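Local coordinates for protein AxyAgu115A (Amphibacillus xylanus NBRC 15112, PDB 6NPS) that probably acts as an alpha-glucuronidase of glycoside hydrolase family 115, removing glucuronic acid side groups from arabinoglucuronoxylan, at residues A[399-405]-A[440-446]. The protein carries 3 engineered substitutions. Numbering follows the deposited sequence.
Sequences RKHSGGY and DFGVRDL. With GOL (glycerol), chain E.
Two loops, each running into a neighbouring parallel strand, meet where 399-405, which holds a type II beta turn from His401 to Gly404 (Gly404 N to His401 O, 3.2 Å), lies against 440-446; Arg399 CA is 6.3 Å from Gly442 CA, Tyr405 CA 4.9 Å from Val443 CA. Asp440 closes helix 428-440; its carbonyl O is 3.0 Å from Arg399 NH1, its CA-to-CB bond points away, and its carboxylate hydrogen-bonds Thr476 and Thr835. Phe441 leaves the helical conformation, and Gly442, at phi/psi 89/25, is the C-prime residue of a Schellman motif. Arg399 (chi1 m, chi2 t, chi3 p) bends at CD and lays one guanidinium face over Gly442 N and Phe441 O; a side chain at Gly442 would strike Arg399 NE. Glycerol, probably from crystallisation, accepts from Arg399 NE and NH2 through O1 (both 2.9 Å) and donates from O2 to Gly442 O (3.1 Å). Val443 CG1 packs 4.1 Å from Tyr405 CB. A water accepts from Arg444 N and Tyr405 N (both 2.9 Å) and reaches Asp445 OD1 at 2.6 Å. Asp445 N donates to Tyr405 O (3.0 Å), Leu446 N weakly to Tyr405 O (3.3 Å). Strands 405-410 and 446-450 begin side by side here, as expected at the N-terminal, non-catalytic end of a TIM-barrel.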
loop_
_atom_site.group_PDB
_atom_site.type_symbol
_atom_site.label_atom_id
_atom_site.label_comp_id
_atom_site.label_asym_id
_atom_site.label_seq_id
_atom_site.Cartn_x
_atom_site.Cartn_y
_atom_site.Cartn_z
ATOM N N ARG A 399 -6.915 -48.732 18.112
ATOM C CA ARG A 399 -8.234 -48.768 18.724
ATOM C C ARG A 399 -8.395 -49.939 19.674
ATOM O O ARG A 399 -9.394 -50.002 20.394
ATOM C CB ARG A 399 -9.313 -48.798 17.633
ATOM C CG ARG A 399 -9.342 -47.468 16.844
ATOM C CD ARG A 399 -10.186 -47.593 15.579
ATOM N NE ARG A 399 -11.601 -47.649 15.895
ATOM C CZ ARG A 399 -12.572 -47.323 15.038
ATOM N NH1 ARG A 399 -12.280 -46.936 13.800
ATOM N NH2 ARG A 399 -13.837 -47.390 15.429
ATOM N N LYS A 400 -7.423 -50.843 19.712
ATOM C CA LYS A 400 -7.388 -51.904 20.711
ATOM C C LYS A 400 -7.021 -51.396 22.107
ATOM O O LYS A 400 -7.108 -52.166 23.073
ATOM C CB LYS A 400 -6.393 -52.969 20.260
ATOM C CG LYS A 400 -6.969 -54.000 19.297
ATOM C CD LYS A 400 -6.484 -55.418 19.686
ATOM C CE LYS A 400 -7.583 -56.500 19.615
ATOM N NZ LYS A 400 -8.551 -56.470 20.766
ATOM N N HIS A 401 -6.613 -50.136 22.238
ATOM C CA HIS A 401 -6.020 -49.650 23.484
ATOM C C HIS A 401 -7.063 -49.614 24.583
ATOM O O HIS A 401 -8.096 -48.944 24.470
ATOM C CB HIS A 401 -5.415 -48.264 23.278
ATOM C CG HIS A 401 -4.951 -47.606 24.544
ATOM N ND1 HIS A 401 -3.823 -48.015 25.230
ATOM C CD2 HIS A 401 -5.463 -46.570 25.249
ATOM C CE1 HIS A 401 -3.656 -47.254 26.298
ATOM N NE2 HIS A 401 -4.639 -46.374 26.335
ATOM N N SER A 402 -6.821 -50.364 25.638
ATOM C CA SER A 402 -7.698 -50.292 26.786
ATOM C C SER A 402 -7.435 -48.979 27.512
ATOM O O SER A 402 -6.287 -48.618 27.785
ATOM C CB SER A 402 -7.468 -51.506 27.689
ATOM O OG SER A 402 -7.767 -51.189 29.030
ATOM N N GLY A 403 -8.494 -48.259 27.831
ATOM C CA GLY A 403 -8.386 -46.902 28.298
ATOM C C GLY A 403 -9.010 -45.924 27.326
ATOM O O GLY A 403 -9.463 -44.853 27.740
ATOM N N GLY A 404 -9.058 -46.288 26.047
ATOM C CA GLY A 404 -9.729 -45.434 25.078
ATOM C C GLY A 404 -9.016 -44.108 24.818
ATOM O O GLY A 404 -7.880 -43.852 25.254
ATOM N N TYR A 405 -9.728 -43.240 24.101
ATOM C CA TYR A 405 -9.168 -42.010 23.562
ATOM C C TYR A 405 -10.066 -40.835 23.896
ATOM O O TYR A 405 -11.295 -40.969 24.057
ATOM C CB TYR A 405 -8.980 -42.097 22.026
ATOM C CG TYR A 405 -7.908 -43.100 21.681
ATOM C CD1 TYR A 405 -6.571 -42.706 21.591
ATOM C CD2 TYR A 405 -8.225 -44.442 21.475
ATOM C CE1 TYR A 405 -5.596 -43.617 21.291
ATOM C CE2 TYR A 405 -7.252 -45.367 21.168
ATOM C CZ TYR A 405 -5.928 -44.946 21.075
ATOM O OH TYR A 405 -4.918 -45.863 20.810
ATOM N N ASP A 440 -15.976 -41.810 14.659
ATOM C CA ASP A 440 -15.792 -42.878 13.681
ATOM C C ASP A 440 -14.416 -43.527 13.795
ATOM O O ASP A 440 -14.258 -44.713 13.492
ATOM C CB ASP A 440 -15.979 -42.332 12.261
ATOM C CG ASP A 440 -17.436 -41.828 11.973
ATOM O OD1 ASP A 440 -18.390 -42.200 12.718
ATOM O OD2 ASP A 440 -17.612 -41.050 10.973
ATOM N N PHE A 441 -13.398 -42.767 14.154
ATOM C CA PHE A 441 -12.079 -43.356 14.341
ATOM C C PHE A 441 -11.891 -43.932 15.752
ATOM O O PHE A 441 -10.760 -44.259 16.128
ATOM C CB PHE A 441 -10.984 -42.322 14.075
ATOM C CG PHE A 441 -10.631 -42.141 12.603
ATOM C CD1 PHE A 441 -11.479 -41.434 11.766
ATOM C CD2 PHE A 441 -9.439 -42.664 12.085
ATOM C CE1 PHE A 441 -11.160 -41.233 10.426
ATOM C CE2 PHE A 441 -9.099 -42.480 10.764
ATOM C CZ PHE A 441 -9.963 -41.749 9.927
ATOM N N GLY A 442 -12.948 -44.006 16.552
ATOM C CA GLY A 442 -12.855 -44.644 17.846
ATOM C C GLY A 442 -12.442 -43.731 18.977
ATOM O O GLY A 442 -11.923 -44.219 19.980
ATOM N N VAL A 443 -12.674 -42.429 18.869
ATOM C CA VAL A 443 -12.403 -41.489 19.959
ATOM C C VAL A 443 -13.711 -41.298 20.707
ATOM O O VAL A 443 -14.529 -40.447 20.343
ATOM C CB VAL A 443 -11.867 -40.148 19.459
ATOM C CG1 VAL A 443 -11.565 -39.215 20.690
ATOM C CG2 VAL A 443 -10.587 -40.364 18.655
ATOM N N ARG A 444 -13.896 -42.055 21.779
ATOM C CA ARG A 444 -15.220 -42.166 22.364
ATOM C C ARG A 444 -15.252 -42.084 23.876
ATOM O O ARG A 444 -16.342 -42.143 24.446
ATOM C CB ARG A 444 -15.873 -43.490 21.937
ATOM C CG ARG A 444 -16.146 -43.542 20.460
ATOM C CD ARG A 444 -16.638 -44.887 20.018
ATOM N NE ARG A 444 -16.646 -44.947 18.567
ATOM C CZ ARG A 444 -17.116 -45.972 17.868
ATOM N NH1 ARG A 444 -17.635 -47.034 18.501
ATOM N NH2 ARG A 444 -17.046 -45.958 16.549
ATOM N N ASP A 445 -14.115 -41.952 24.547
ATOM C CA ASP A 445 -14.137 -41.970 26.003
ATOM C C ASP A 445 -14.207 -40.586 26.626
ATOM O O ASP A 445 -14.827 -40.416 27.681
ATOM C CB ASP A 445 -12.912 -42.712 26.518
ATOM C CG ASP A 445 -13.108 -44.229 26.451
ATOM O OD1 ASP A 445 -13.151 -44.786 25.323
ATOM O OD2 ASP A 445 -13.256 -44.854 27.526
ATOM N N LEU A 446 -13.624 -39.579 25.992
ATOM C CA LEU A 446 -13.634 -38.263 26.609
ATOM C C LEU A 446 -13.686 -37.213 25.514
ATOM O O LEU A 446 -12.916 -37.293 24.555
ATOM C CB LEU A 446 -12.373 -38.089 27.488
ATOM C CG LEU A 446 -12.256 -36.786 28.277
ATOM C CD1 LEU A 446 -11.403 -37.004 29.558
ATOM C CD2 LEU A 446 -11.578 -35.742 27.429
HETATM C C1 GOL E . -13.945 -47.835 18.975
HETATM O O1 GOL E . -13.326 -48.584 17.968
HETATM C C2 GOL E . -13.229 -48.165 20.330
HETATM O O2 GOL E . -12.591 -47.045 20.940
HETATM C C3 GOL E . -14.355 -48.825 21.197
HETATM O O3 GOL E . -13.875 -48.967 22.504
HETATM O O HOH W 1 -12.245 -44.134 23.026
#